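PDB 2ECE: selenium-binding protein from Sulfolobus tokodaii, which is of unconfirmed function but, as a beta-propeller of the selenium-binding protein family, may bind selenium. Local coordinates for residues H74-N88 against L140-I152. Sequence-based numbering, arbitrary orientation.
Sequences HHFGWNACSSALCPN and LHTVHCGPDAIYI
S83 OG is gripped from two directions: it donates to C145 O at 2.9 Å and accepts a hydrogen bond from a bridging water 2.8 Å from it. The donor stands well above the carbonyl plane of C145. The same water accepts from C81 N and donates to G146 O. Serine suits the site because its one hydroxyl can both give and receive, and chi1 of 60° turns OG toward residues 145-146. Beside this polar knot the disulfide joins C81 SG to C145 SG at 2.0 Å, linking residues 74-88 to 140-152 covalently. P147 continues the contact by van der Waals packing, its compact ring against S83 CB and N88, with P147 CB 3.4 Å from N88 OD1. Branched V143 packs on the bare backbone of F76 and G77, its CB 3.7 Å from G77 N; any side chain on this glycine would run into V143 O. At the far end three imidazoles, flat enough to gather closely, meet: the H141 ring centre is 4.3 Å from that of H75, planes at 45°, and 4.6 Å from that of H74, planes at 54°. Replacing H141 with alanine would probably open a gap beside both rings and let H74 and H75 shift, although E255 also holds the H75 ring. A second water accepts from H75 N and approaches the carbonyls of L140 and H141. Strands 77-78 and 140-145 edge four-stranded antiparallel sheets that are successive propeller blades. N79 bonds to F97 in strand 97-101 of its sheet, while I150 packs on L169 in strand 165-169 of the other.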
loop_
_atom_site.group_PDB
_atom_site.type_symbol
_atom_site.label_atom_id
_atom_site.label_comp_id
_atom_site.label_asym_id
_atom_site.label_seq_id
_atom_site.Cartn_x
_atom_site.Cartn_y
_atom_site.Cartn_z
ATOM N N HIS A 74 0.921 -6.654 6.652
ATOM C CA HIS A 74 1.467 -5.718 5.675
ATOM C C HIS A 74 0.397 -4.690 5.242
ATOM O O HIS A 74 0.236 -3.633 5.844
ATOM C CB HIS A 74 1.870 -6.602 4.523
ATOM C CG HIS A 74 2.742 -5.968 3.491
ATOM N ND1 HIS A 74 4.116 -5.970 3.584
ATOM C CD2 HIS A 74 2.448 -5.443 2.278
ATOM C CE1 HIS A 74 4.632 -5.478 2.471
ATOM N NE2 HIS A 74 3.641 -5.149 1.663
ATOM N N HIS A 75 -0.497 -5.168 4.391
ATOM C CA HIS A 75 -1.566 -4.332 3.841
ATOM C C HIS A 75 -2.883 -4.897 4.363
ATOM O O HIS A 75 -2.973 -6.089 4.657
ATOM C CB HIS A 75 -1.585 -4.376 2.291
ATOM C CG HIS A 75 -0.636 -3.417 1.628
ATOM N ND1 HIS A 75 0.448 -2.865 2.278
ATOM C CD2 HIS A 75 -0.600 -2.932 0.361
ATOM C CE1 HIS A 75 1.109 -2.081 1.443
ATOM N NE2 HIS A 75 0.494 -2.104 0.274
ATOM N N PHE A 76 -3.883 -4.038 4.516
ATOM C CA PHE A 76 -5.207 -4.474 4.961
ATOM C C PHE A 76 -6.263 -3.470 4.510
ATOM O O PHE A 76 -5.934 -2.383 4.040
ATOM C CB PHE A 76 -5.273 -4.686 6.490
ATOM C CG PHE A 76 -5.120 -3.429 7.311
ATOM C CD1 PHE A 76 -3.878 -2.825 7.462
ATOM C CD2 PHE A 76 -6.223 -2.865 7.953
ATOM C CE1 PHE A 76 -3.728 -1.673 8.243
ATOM C CE2 PHE A 76 -6.090 -1.709 8.739
ATOM C CZ PHE A 76 -4.838 -1.114 8.882
ATOM N N GLY A 77 -7.532 -3.829 4.639
ATOM C CA GLY A 77 -8.577 -2.920 4.210
ATOM C C GLY A 77 -9.911 -3.179 4.870
ATOM O O GLY A 77 -10.022 -4.040 5.737
ATOM N N TRP A 78 -10.923 -2.422 4.461
ATOM C CA TRP A 78 -12.267 -2.565 5.015
ATOM C C TRP A 78 -13.111 -3.571 4.255
ATOM O O TRP A 78 -12.865 -3.834 3.079
ATOM C CB TRP A 78 -12.996 -1.222 4.986
ATOM C CG TRP A 78 -12.335 -0.155 5.787
ATOM C CD1 TRP A 78 -11.492 0.814 5.329
ATOM C CD2 TRP A 78 -12.510 0.087 7.184
ATOM N NE1 TRP A 78 -11.139 1.653 6.356
ATOM C CE2 TRP A 78 -11.750 1.231 7.507
ATOM C CE3 TRP A 78 -13.240 -0.552 8.197
ATOM C CZ2 TRP A 78 -11.698 1.755 8.805
ATOM C CZ3 TRP A 78 -13.189 -0.029 9.490
ATOM C CH2 TRP A 78 -12.422 1.114 9.778
ATOM N N ASN A 79 -14.122 -4.115 4.929
ATOM C CA ASN A 79 -15.028 -5.074 4.309
ATOM C C ASN A 79 -15.887 -4.354 3.267
ATOM O O ASN A 79 -16.233 -4.919 2.233
ATOM C CB ASN A 79 -15.941 -5.713 5.367
ATOM C CG ASN A 79 -16.893 -4.709 5.994
ATOM O OD1 ASN A 79 -16.462 -3.750 6.632
ATOM N ND2 ASN A 79 -18.195 -4.923 5.809
ATOM N N ALA A 80 -16.232 -3.100 3.547
ATOM C CA ALA A 80 -17.057 -2.318 2.634
ATOM C C ALA A 80 -16.679 -0.849 2.688
ATOM O O ALA A 80 -16.188 -0.354 3.705
ATOM C CB ALA A 80 -18.545 -2.487 2.979
ATOM N N CYS A 81 -16.916 -0.149 1.586
ATOM C CA CYS A 81 -16.590 1.259 1.531
ATOM C C CYS A 81 -17.464 2.024 0.537
ATOM O O CYS A 81 -18.532 1.549 0.163
ATOM C CB CYS A 81 -15.104 1.421 1.217
ATOM S SG CYS A 81 -14.473 0.596 -0.280
ATOM N N SER A 82 -17.015 3.203 0.111
ATOM C CA SER A 82 -17.799 4.031 -0.810
ATOM C C SER A 82 -18.296 3.320 -2.070
ATOM O O SER A 82 -19.314 3.710 -2.652
ATOM C CB SER A 82 -17.000 5.278 -1.199
ATOM O OG SER A 82 -16.788 6.104 -0.064
ATOM N N SER A 83 -17.581 2.282 -2.489
ATOM C CA SER A 83 -17.960 1.529 -3.678
ATOM C C SER A 83 -19.352 0.912 -3.537
ATOM O O SER A 83 -19.965 0.539 -4.535
ATOM C CB SER A 83 -16.939 0.425 -3.948
ATOM O OG SER A 83 -16.867 -0.470 -2.844
ATOM N N ALA A 84 -19.846 0.813 -2.303
ATOM C CA ALA A 84 -21.169 0.236 -2.052
ATOM C C ALA A 84 -22.297 1.098 -2.621
ATOM O O ALA A 84 -23.419 0.620 -2.804
ATOM C CB ALA A 84 -21.384 0.038 -0.552
ATOM N N LEU A 85 -21.998 2.366 -2.881
ATOM C CA LEU A 85 -22.986 3.284 -3.429
ATOM C C LEU A 85 -23.087 3.133 -4.945
ATOM O O LEU A 85 -23.898 3.799 -5.592
ATOM C CB LEU A 85 -22.628 4.725 -3.065
ATOM C CG LEU A 85 -22.687 5.056 -1.567
ATOM C CD1 LEU A 85 -22.238 6.490 -1.344
ATOM C CD2 LEU A 85 -24.106 4.857 -1.045
ATOM N N CYS A 86 -22.256 2.259 -5.505
ATOM C CA CYS A 86 -22.269 1.995 -6.940
ATOM C C CYS A 86 -23.577 1.282 -7.314
ATOM O O CYS A 86 -24.183 0.604 -6.482
ATOM C CB CYS A 86 -21.095 1.088 -7.324
ATOM S SG CYS A 86 -19.425 1.796 -7.126
ATOM N N PRO A 87 -24.021 1.421 -8.572
ATOM C CA PRO A 87 -25.257 0.772 -9.020
ATOM C C PRO A 87 -25.359 -0.700 -8.622
ATOM O O PRO A 87 -26.418 -1.169 -8.210
ATOM C CB PRO A 87 -25.203 0.963 -10.529
ATOM C CG PRO A 87 -24.642 2.353 -10.637
ATOM C CD PRO A 87 -23.500 2.329 -9.615
ATOM N N ASN A 88 -24.251 -1.423 -8.742
ATOM C CA ASN A 88 -24.227 -2.839 -8.403
ATOM C C ASN A 88 -23.809 -3.092 -6.956
ATOM O O ASN A 88 -23.547 -4.235 -6.571
ATOM C CB ASN A 88 -23.288 -3.586 -9.358
ATOM C CG ASN A 88 -21.833 -3.181 -9.187
ATOM O OD1 ASN A 88 -21.529 -2.035 -8.857
ATOM N ND2 ASN A 88 -20.924 -4.125 -9.432
ATOM N N LEU A 140 -0.937 -13.382 0.971
ATOM C CA LEU A 140 -1.915 -12.337 0.676
ATOM C C LEU A 140 -1.404 -10.929 0.929
ATOM O O LEU A 140 -0.840 -10.628 1.989
ATOM C CB LEU A 140 -3.189 -12.600 1.474
ATOM C CG LEU A 140 -4.153 -13.615 0.845
ATOM C CD1 LEU A 140 -3.418 -14.869 0.389
ATOM C CD2 LEU A 140 -5.237 -13.945 1.860
ATOM N N HIS A 141 -1.627 -10.064 -0.057
ATOM C CA HIS A 141 -1.143 -8.691 -0.010
ATOM C C HIS A 141 -2.221 -7.599 0.096
ATOM O O HIS A 141 -2.641 -7.229 1.191
ATOM C CB HIS A 141 -0.272 -8.452 -1.253
ATOM C CG HIS A 141 0.468 -7.152 -1.244
ATOM N ND1 HIS A 141 1.684 -6.988 -0.611
ATOM C CD2 HIS A 141 0.164 -5.951 -1.789
ATOM C CE1 HIS A 141 2.097 -5.742 -0.769
ATOM N NE2 HIS A 141 1.192 -5.092 -1.480
ATOM N N THR A 142 -2.673 -7.105 -1.050
ATOM C CA THR A 142 -3.658 -6.023 -1.099
ATOM C C THR A 142 -5.117 -6.423 -0.868
ATOM O O THR A 142 -5.573 -7.447 -1.371
ATOM C CB THR A 142 -3.590 -5.291 -2.460
ATOM O OG1 THR A 142 -2.248 -4.828 -2.685
ATOM C CG2 THR A 142 -4.573 -4.086 -2.489
ATOM N N VAL A 143 -5.838 -5.598 -0.108
ATOM C CA VAL A 143 -7.259 -5.818 0.149
ATOM C C VAL A 143 -8.040 -4.601 -0.333
ATOM O O VAL A 143 -7.702 -3.469 0.021
ATOM C CB VAL A 143 -7.572 -5.977 1.651
ATOM C CG1 VAL A 143 -9.082 -6.159 1.841
ATOM C CG2 VAL A 143 -6.817 -7.155 2.219
ATOM N N HIS A 144 -9.073 -4.831 -1.141
ATOM C CA HIS A 144 -9.917 -3.750 -1.634
ATOM C C HIS A 144 -11.390 -4.117 -1.475
ATOM O O HIS A 144 -11.785 -5.254 -1.747
ATOM C CB HIS A 144 -9.625 -3.452 -3.111
ATOM C CG HIS A 144 -8.463 -2.532 -3.320
ATOM N ND1 HIS A 144 -8.375 -1.301 -2.702
ATOM C CD2 HIS A 144 -7.346 -2.652 -4.079
ATOM C CE1 HIS A 144 -7.254 -0.704 -3.069
ATOM N NE2 HIS A 144 -6.611 -1.501 -3.905
ATOM N N CYS A 145 -12.192 -3.151 -1.034
ATOM C CA CYS A 145 -13.635 -3.351 -0.843
ATOM C C CYS A 145 -14.354 -3.025 -2.156
ATOM O O CYS A 145 -14.343 -1.881 -2.614
ATOM C CB CYS A 145 -14.154 -2.446 0.305
ATOM S SG CYS A 145 -13.240 -0.869 0.429
ATOM N N GLY A 146 -14.960 -4.035 -2.770
ATOM C CA GLY A 146 -15.673 -3.816 -4.016
ATOM C C GLY A 146 -17.171 -3.771 -3.775
ATOM O O GLY A 146 -17.624 -4.052 -2.663
ATOM N N PRO A 147 -17.969 -3.414 -4.791
ATOM C CA PRO A 147 -19.426 -3.346 -4.647
ATOM C C PRO A 147 -20.016 -4.733 -4.416
ATOM O O PRO A 147 -20.929 -4.920 -3.611
ATOM C CB PRO A 147 -19.890 -2.791 -5.996
ATOM C CG PRO A 147 -18.662 -2.122 -6.569
ATOM C CD PRO A 147 -17.564 -3.059 -6.162
ATOM N N ASP A 148 -19.458 -5.692 -5.145
ATOM C CA ASP A 148 -19.901 -7.078 -5.143
ATOM C C ASP A 148 -19.208 -8.035 -4.182
ATOM O O ASP A 148 -19.800 -9.035 -3.782
ATOM C CB ASP A 148 -19.782 -7.614 -6.566
ATOM C CG ASP A 148 -18.365 -7.510 -7.106
ATOM O OD1 ASP A 148 -17.588 -6.670 -6.597
ATOM O OD2 ASP A 148 -18.030 -8.258 -8.046
ATOM N N ALA A 149 -17.961 -7.753 -3.816
ATOM C CA ALA A 149 -17.240 -8.642 -2.904
ATOM C C ALA A 149 -15.967 -7.986 -2.381
ATOM O O ALA A 149 -15.697 -6.825 -2.673
ATOM C CB ALA A 149 -16.894 -9.954 -3.619
ATOM N N ILE A 150 -15.199 -8.735 -1.598
ATOM C CA ILE A 150 -13.943 -8.237 -1.054
ATOM C C ILE A 150 -12.858 -8.913 -1.882
ATOM O O ILE A 150 -12.862 -10.133 -2.031
ATOM C CB ILE A 150 -13.787 -8.617 0.434
ATOM C CG1 ILE A 150 -14.906 -7.972 1.256
ATOM C CG2 ILE A 150 -12.430 -8.159 0.948
ATOM C CD1 ILE A 150 -15.016 -8.544 2.653
ATOM N N TYR A 151 -11.942 -8.123 -2.428
ATOM C CA TYR A 151 -10.875 -8.649 -3.271
ATOM C C TYR A 151 -9.522 -8.569 -2.578
ATOM O O TYR A 151 -9.190 -7.553 -1.969
ATOM C CB TYR A 151 -10.803 -7.860 -4.587
ATOM C CG TYR A 151 -12.022 -7.966 -5.476
ATOM C CD1 TYR A 151 -13.276 -7.524 -5.045
ATOM C CD2 TYR A 151 -11.912 -8.479 -6.770
ATOM C CE1 TYR A 151 -14.390 -7.590 -5.887
ATOM C CE2 TYR A 151 -13.012 -8.550 -7.617
ATOM C CZ TYR A 151 -14.248 -8.103 -7.173
ATOM O OH TYR A 151 -15.335 -8.166 -8.018
ATOM N N ILE A 152 -8.734 -9.635 -2.699
ATOM C CA ILE A 152 -7.420 -9.693 -2.071
ATOM C C ILE A 152 -6.402 -10.281 -3.030
ATOM O O ILE A 152 -6.620 -11.352 -3.584
ATOM C CB ILE A 152 -7.447 -10.576 -0.798
ATOM C CG1 ILE A 152 -8.559 -10.096 0.145
ATOM C CG2 ILE A 152 -6.094 -10.523 -0.102
ATOM C CD1 ILE A 152 -8.752 -10.966 1.366
HETATM O O HOH W 1 -0.792 -7.787 3.152
HETATM O O HOH W 2 -18.052 -1.755 -0.710
#